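Local atomic coordinates of capsid polyprotein VP90 (Turkey astrovirus 2, PDB entry 3TS3), a protein that probably self-assembles into the icosahedral shell of the virus, this chain being its projection domain, the spike on the capsid surface. Residues Pro15-Asn20 with Lys103-His108; Gly140-Ser145 with Tyr158-Glu163. All blocks are in the same frame, centred on the assembly; numbering follows the deposited sequence.

Contact 1: residues Pro15-Asn20 with Lys103-His108; sequences PYFVYN and KTLKQH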
loop_
_atom_site.group_PDB
_atom_site.type_symbol
_atom_site.label_atom_id
_atom_site.label_comp_id
_atom_site.label_asym_id
_atom_site.label_seq_id
_atom_site.Cartn_x
_atom_site.Cartn_y
_atom_site.Cartn_z
ATOM N N PRO C 15 -9.501 -18.423 8.194
ATOM C CA PRO C 15 -9.245 -19.848 7.927
ATOM C C PRO C 15 -7.828 -20.271 7.520
ATOM O O PRO C 15 -7.384 -21.344 7.903
ATOM C CB PRO C 15 -10.264 -20.191 6.844
ATOM C CG PRO C 15 -10.526 -18.924 6.150
ATOM C CD PRO C 15 -10.366 -17.824 7.164
ATOM N N TYR C 16 -7.158 -19.446 6.728
ATOM C CA TYR C 16 -5.829 -19.766 6.218
ATOM C C TYR C 16 -5.016 -18.494 6.078
ATOM O O TYR C 16 -5.552 -17.410 6.184
ATOM C CB TYR C 16 -5.914 -20.495 4.867
ATOM C CG TYR C 16 -6.721 -21.767 4.932
ATOM C CD1 TYR C 16 -8.025 -21.795 4.488
ATOM C CD2 TYR C 16 -6.188 -22.926 5.474
ATOM C CE1 TYR C 16 -8.771 -22.936 4.556
ATOM C CE2 TYR C 16 -6.933 -24.076 5.543
ATOM C CZ TYR C 16 -8.225 -24.071 5.087
ATOM O OH TYR C 16 -9.002 -25.201 5.152
ATOM N N PHE C 17 -3.724 -18.640 5.812
ATOM C CA PHE C 17 -2.860 -17.479 5.676
ATOM C C PHE C 17 -3.419 -16.632 4.528
ATOM O O PHE C 17 -3.601 -15.427 4.678
ATOM C CB PHE C 17 -1.437 -17.969 5.352
ATOM C CG PHE C 17 -0.360 -16.916 5.484
ATOM C CD1 PHE C 17 -0.323 -15.834 4.642
ATOM C CD2 PHE C 17 0.637 -17.055 6.425
ATOM C CE1 PHE C 17 0.671 -14.897 4.754
ATOM C CE2 PHE C 17 1.636 -16.119 6.542
ATOM C CZ PHE C 17 1.653 -15.038 5.708
ATOM N N VAL C 18 -3.714 -17.274 3.397
ATOM C CA VAL C 18 -4.392 -16.621 2.286
ATOM C C VAL C 18 -5.615 -17.464 1.955
ATOM O O VAL C 18 -5.511 -18.669 1.839
ATOM C CB VAL C 18 -3.504 -16.523 1.035
ATOM C CG1 VAL C 18 -4.226 -15.749 -0.083
ATOM C CG2 VAL C 18 -2.169 -15.896 1.374
ATOM N N TYR C 19 -6.767 -16.824 1.829
ATOM C CA TYR C 19 -8.003 -17.538 1.545
ATOM C C TYR C 19 -8.892 -16.771 0.570
ATOM O O TYR C 19 -8.731 -15.582 0.368
ATOM C CB TYR C 19 -8.752 -17.850 2.849
ATOM C CG TYR C 19 -9.078 -16.613 3.645
ATOM C CD1 TYR C 19 -8.137 -16.032 4.479
ATOM C CD2 TYR C 19 -10.316 -16.015 3.541
ATOM C CE1 TYR C 19 -8.429 -14.889 5.182
ATOM C CE2 TYR C 19 -10.615 -14.870 4.240
ATOM C CZ TYR C 19 -9.663 -14.313 5.061
ATOM O OH TYR C 19 -9.946 -13.175 5.766
ATOM N N ASN C 20 -9.814 -17.485 -0.054
ATOM C CA ASN C 20 -10.770 -16.879 -0.974
ATOM C C ASN C 20 -12.151 -16.642 -0.352
ATOM O O ASN C 20 -12.372 -16.958 0.806
ATOM C CB ASN C 20 -10.826 -17.621 -2.316
ATOM C CG ASN C 20 -11.456 -18.995 -2.218
ATOM O OD1 ASN C 20 -12.171 -19.298 -1.280
ATOM N ND2 ASN C 20 -11.204 -19.820 -3.225
ATOM N N LYS C 103 -2.735 -8.801 13.594
ATOM C CA LYS C 103 -3.281 -9.575 14.702
ATOM C C LYS C 103 -3.871 -10.918 14.274
ATOM O O LYS C 103 -3.558 -11.942 14.848
ATOM C CB LYS C 103 -4.362 -8.760 15.415
ATOM C CG LYS C 103 -5.051 -9.508 16.536
ATOM C CD LYS C 103 -6.255 -8.762 17.062
ATOM C CE LYS C 103 -5.856 -7.511 17.795
ATOM N NZ LYS C 103 -7.052 -6.967 18.495
ATOM N N THR C 104 -4.722 -10.914 13.258
ATOM C CA THR C 104 -5.295 -12.163 12.757
ATOM C C THR C 104 -4.222 -13.087 12.160
ATOM O O THR C 104 -4.318 -14.303 12.218
ATOM C CB THR C 104 -6.473 -11.955 11.781
ATOM O OG1 THR C 104 -5.999 -11.386 10.565
ATOM C CG2 THR C 104 -7.541 -11.053 12.388
ATOM N N LEU C 105 -3.191 -12.483 11.594
ATOM C CA LEU C 105 -2.123 -13.239 10.959
ATOM C C LEU C 105 -1.369 -14.096 11.975
ATOM O O LEU C 105 -0.713 -15.054 11.614
ATOM C CB LEU C 105 -1.180 -12.312 10.199
ATOM C CG LEU C 105 -0.162 -12.973 9.262
ATOM C CD1 LEU C 105 -0.821 -13.861 8.213
ATOM C CD2 LEU C 105 0.678 -11.897 8.612
ATOM N N LYS C 106 -1.502 -13.757 13.248
ATOM C CA LYS C 106 -0.813 -14.501 14.303
ATOM C C LYS C 106 -1.311 -15.940 14.307
ATOM O O LYS C 106 -0.623 -16.842 14.740
ATOM C CB LYS C 106 -1.017 -13.865 15.679
ATOM C CG LYS C 106 -0.258 -12.575 15.891
ATOM C CD LYS C 106 -0.429 -12.040 17.308
ATOM C CE LYS C 106 0.342 -10.739 17.484
ATOM N NZ LYS C 106 0.184 -10.161 18.848
ATOM N N GLN C 107 -2.523 -16.132 13.821
ATOM C CA GLN C 107 -3.111 -17.460 13.738
ATOM C C GLN C 107 -2.360 -18.359 12.765
ATOM O O GLN C 107 -2.456 -19.574 12.832
ATOM C CB GLN C 107 -4.575 -17.381 13.329
ATOM C CG GLN C 107 -5.451 -16.691 14.331
ATOM C CD GLN C 107 -6.781 -16.261 13.743
ATOM O OE1 GLN C 107 -7.417 -17.005 13.004
ATOM N NE2 GLN C 107 -7.205 -15.058 14.084
ATOM N N HIS C 108 -1.673 -17.744 11.817
ATOM C CA HIS C 108 -1.029 -18.487 10.743
ATOM C C HIS C 108 0.477 -18.297 10.581
ATOM O O HIS C 108 1.103 -19.003 9.804
ATOM C CB HIS C 108 -1.715 -18.110 9.431
ATOM C CG HIS C 108 -3.206 -18.087 9.532
ATOM N ND1 HIS C 108 -3.965 -19.234 9.567
ATOM C CD2 HIS C 108 -4.076 -17.055 9.641
ATOM C CE1 HIS C 108 -5.240 -18.909 9.683
ATOM N NE2 HIS C 108 -5.333 -17.594 9.730
#
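His-108 lies flat over the backbone of Tyr-16 and Phe-17, and its side chain can be followed outward atom by atom. His-108 CB lies 4.0 Å from Phe-17 CD2. From there CG stands anti to the carbonyl carbon and beside the backbone N (chi1 -45°), which sets it over Phe-17 N. The imidazole lies over the peptide bond joining Tyr-16 to Phe-17: His-108 ND1 sits 3.7 Å from Tyr-16 C, and CD2 looks down on Tyr-16 O. At the far side His-108 CE1 reaches Tyr-16 N at 3.6 Å. The peptide plane and the ring are nearly parallel, with Tyr-16 C under the ring centre and Phe-17 N shifted toward the rim. Gln-107 CB takes the opposite face, also near the rim, so the imidazole is held between its own neighbour and the loop. At the tip His-108 NE2 is 3.6 Å from Tyr-16 O, but its hydrogen bond goes to Thr-14 OG1, just ahead of the loop segment, which should help fix the ring's rotation.

A second, greasy patch adjoins this one. Leu-105 CD1 stands over the middle of the Phe-17 ring in a CH-pi contact, 3.7 Å from the centroid and 10° off the normal. The carbonyl O of His-108 approaches the edge of the same ring, 3.9 Å from Phe-17 CD2. Leu-88 of strand 87-90 touches both Phe-17 and Leu-105.

Successive i+3 to i bonds, such as that from His-108 N to Leu-105 O, wind the chain onward from helix 102-105. The whole is a peptide bond lying against an imidazole face, beside a small hydrophobic patch, joining the N-terminal loop of the spike domain to the turns that follow strand 98-101.

Contact 2: residues Gly140-Ser145 with Tyr158-Glu163; sequences GDPVIS and YRTSDE
Tyr-158 meets Pro-142 through both backbone and side chain. Its N donates to Pro-142 O at 3.1 Å, a fairly straight bond (161°) arriving 29° out of the carbonyl plane. The reverse bond cannot exist, because proline has no N-H; Pro-142 CD sits against Tyr-158 O instead, at 3.6 Å. Tyr-158 CB lies 3.9 Å from Pro-142 CB, the two side chains running side by side. Beyond, the phenol ring meets that of Tyr-165.

Arg-159 has its CB directed away from the 140-145 segment. Asp-141 OD2 comes near its CA, while the guanidinium works within its own turn and beyond: NH1 makes a salt bridge with the syn lone pair of Asp-162 OD2 at 3.1 Å, and NH2 bonds to Leu-135 O. Here the antiparallel hairpin of strands 142-148 and 153-159 opens out, at the ends away from its connecting turn; it belongs to the large curled antiparallel sheet of the spike domain.

Past the strand, side chains take over the pairing. Thr-160 OG1 donates to Asp-141 OD1 at 2.9 Å, meeting it on the syn side but 28° out of the carboxylate plane. Thr-160 CG2 leans on the same oxygen and, at 3.9 Å, on Pro-142 CD. Ser-161 joins through its backbone: its N gives a hydrogen bond to a water that in turn donates to Asp-141 OD2 at 2.8 Å, an oxygen that also accepts from Ala-138 N. Both carboxylate oxygens are thus engaged, which should steady the negative charge. Asp-162 N returns a weak bond to Arg-159 O, and Glu-163, with positive phi and psi, swings the chain into strand 164-171.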
loop_
_atom_site.group_PDB
_atom_site.type_symbol
_atom_site.label_atom_id
_atom_site.label_comp_id
_atom_site.label_asym_id
_atom_site.label_seq_id
_atom_site.Cartn_x
_atom_site.Cartn_y
_atom_site.Cartn_z
ATOM N N GLY C 140 14.619 -20.069 14.386
ATOM C CA GLY C 140 13.294 -20.622 14.230
ATOM C C GLY C 140 12.167 -19.609 14.107
ATOM O O GLY C 140 11.050 -19.997 13.840
ATOM N N ASP C 141 12.461 -18.324 14.274
ATOM C CA ASP C 141 11.425 -17.303 14.114
ATOM C C ASP C 141 10.946 -17.334 12.677
ATOM O O ASP C 141 11.730 -17.556 11.780
ATOM C CB ASP C 141 11.971 -15.908 14.424
ATOM C CG ASP C 141 11.979 -15.596 15.910
ATOM O OD1 ASP C 141 11.413 -16.376 16.687
ATOM O OD2 ASP C 141 12.553 -14.565 16.280
ATOM N N PRO C 142 9.663 -17.087 12.452
ATOM C CA PRO C 142 9.165 -17.126 11.080
ATOM C C PRO C 142 9.854 -16.086 10.208
ATOM O O PRO C 142 10.069 -14.973 10.648
ATOM C CB PRO C 142 7.691 -16.764 11.245
ATOM C CG PRO C 142 7.325 -17.303 12.594
ATOM C CD PRO C 142 8.570 -17.131 13.442
ATOM N N VAL C 143 10.211 -16.476 8.991
ATOM C CA VAL C 143 10.745 -15.549 8.012
ATOM C C VAL C 143 10.066 -15.768 6.664
ATOM O O VAL C 143 9.790 -16.896 6.281
ATOM C CB VAL C 143 12.287 -15.612 7.898
ATOM C CG1 VAL C 143 12.765 -16.986 7.485
ATOM C CG2 VAL C 143 12.789 -14.552 6.938
ATOM N N ILE C 144 9.765 -14.676 5.977
ATOM C CA ILE C 144 9.110 -14.763 4.682
ATOM C C ILE C 144 9.850 -13.950 3.628
ATOM O O ILE C 144 10.139 -12.788 3.833
ATOM C CB ILE C 144 7.646 -14.282 4.758
ATOM C CG1 ILE C 144 6.844 -15.151 5.730
ATOM C CG2 ILE C 144 7.005 -14.282 3.376
ATOM C CD1 ILE C 144 5.485 -14.573 6.092
ATOM N N SER C 145 10.128 -14.577 2.493
ATOM C CA SER C 145 10.752 -13.907 1.360
ATOM C C SER C 145 9.735 -12.996 0.676
ATOM O O SER C 145 8.666 -13.439 0.310
ATOM C CB SER C 145 11.242 -14.978 0.385
ATOM O OG SER C 145 11.522 -14.449 -0.887
ATOM N N TYR C 158 8.735 -12.556 11.951
ATOM C CA TYR C 158 7.909 -12.434 13.131
ATOM C C TYR C 158 8.860 -12.694 14.291
ATOM O O TYR C 158 9.325 -13.814 14.473
ATOM C CB TYR C 158 6.757 -13.433 13.123
ATOM C CG TYR C 158 5.805 -13.276 14.292
ATOM C CD1 TYR C 158 5.100 -12.110 14.476
ATOM C CD2 TYR C 158 5.609 -14.301 15.190
ATOM C CE1 TYR C 158 4.237 -11.956 15.533
ATOM C CE2 TYR C 158 4.746 -14.159 16.249
ATOM C CZ TYR C 158 4.057 -12.984 16.418
ATOM O OH TYR C 158 3.191 -12.836 17.476
ATOM N N ARG C 159 9.139 -11.656 15.075
ATOM C CA ARG C 159 10.021 -11.808 16.226
ATOM C C ARG C 159 9.142 -12.240 17.385
ATOM O O ARG C 159 8.494 -11.434 18.029
ATOM C CB ARG C 159 10.740 -10.497 16.547
ATOM C CG ARG C 159 11.790 -10.618 17.652
ATOM C CD ARG C 159 12.262 -9.267 18.185
ATOM N NE ARG C 159 13.028 -8.496 17.214
ATOM C CZ ARG C 159 12.803 -7.223 16.914
ATOM N NH1 ARG C 159 11.819 -6.554 17.497
ATOM N NH2 ARG C 159 13.567 -6.622 16.019
ATOM N N THR C 160 9.153 -13.536 17.647
ATOM C CA THR C 160 8.263 -14.158 18.613
ATOM C C THR C 160 8.437 -13.617 20.023
ATOM O O THR C 160 7.478 -13.539 20.767
ATOM C CB THR C 160 8.414 -15.691 18.622
ATOM O OG1 THR C 160 9.741 -16.042 19.006
ATOM C CG2 THR C 160 8.149 -16.254 17.247
ATOM N N SER C 161 9.651 -13.221 20.377
ATOM C CA SER C 161 9.919 -12.774 21.736
ATOM C C SER C 161 9.083 -11.565 22.128
ATOM O O SER C 161 8.652 -11.463 23.265
ATOM C CB SER C 161 11.403 -12.463 21.929
ATOM O OG SER C 161 11.834 -11.424 21.070
ATOM N N ASP C 162 8.892 -10.626 21.208
ATOM C CA ASP C 162 8.039 -9.476 21.490
ATOM C C ASP C 162 6.802 -9.363 20.581
ATOM O O ASP C 162 6.157 -8.331 20.547
ATOM C CB ASP C 162 8.836 -8.170 21.526
ATOM C CG ASP C 162 9.522 -7.877 20.225
ATOM O OD1 ASP C 162 9.292 -8.633 19.275
ATOM O OD2 ASP C 162 10.283 -6.897 20.154
ATOM N N GLU C 163 6.496 -10.424 19.844
ATOM C CA GLU C 163 5.317 -10.510 18.959
ATOM C C GLU C 163 5.236 -9.380 17.980
ATOM O O GLU C 163 4.173 -8.843 17.705
ATOM C CB GLU C 163 4.025 -10.650 19.780
ATOM C CG GLU C 163 4.037 -11.873 20.676
ATOM C CD GLU C 163 2.694 -12.178 21.297
ATOM O OE1 GLU C 163 1.655 -11.735 20.763
ATOM O OE2 GLU C 163 2.682 -12.891 22.322
HETATM O O HOH W 1 12.255 -14.086 18.982
#

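Overall arrangement
Contact 2 lies closer to the centre of the chain, and four of its five touching residues are buried; contact 1 is only partly buried and sits near the second subunit, whose Pro-5 and Leu-4 pack on Tyr-19 and Thr-104. Their chemistry follows: contact 1 fastens a loop without regular structure by a ring face laid on a peptide bond and by apolar touch, contact 2 joins two paired strands with a backbone bond, a carboxylate and a water. They share no strand or helix yet adjoin. Lys-106 NZ forms a salt bridge to Glu-163 OE1 at 2.9 Å, and on the apolar side Phe-17 CZ packs on Ile-144 CD1 at 3.9 Å, tying the loop region to the hairpin.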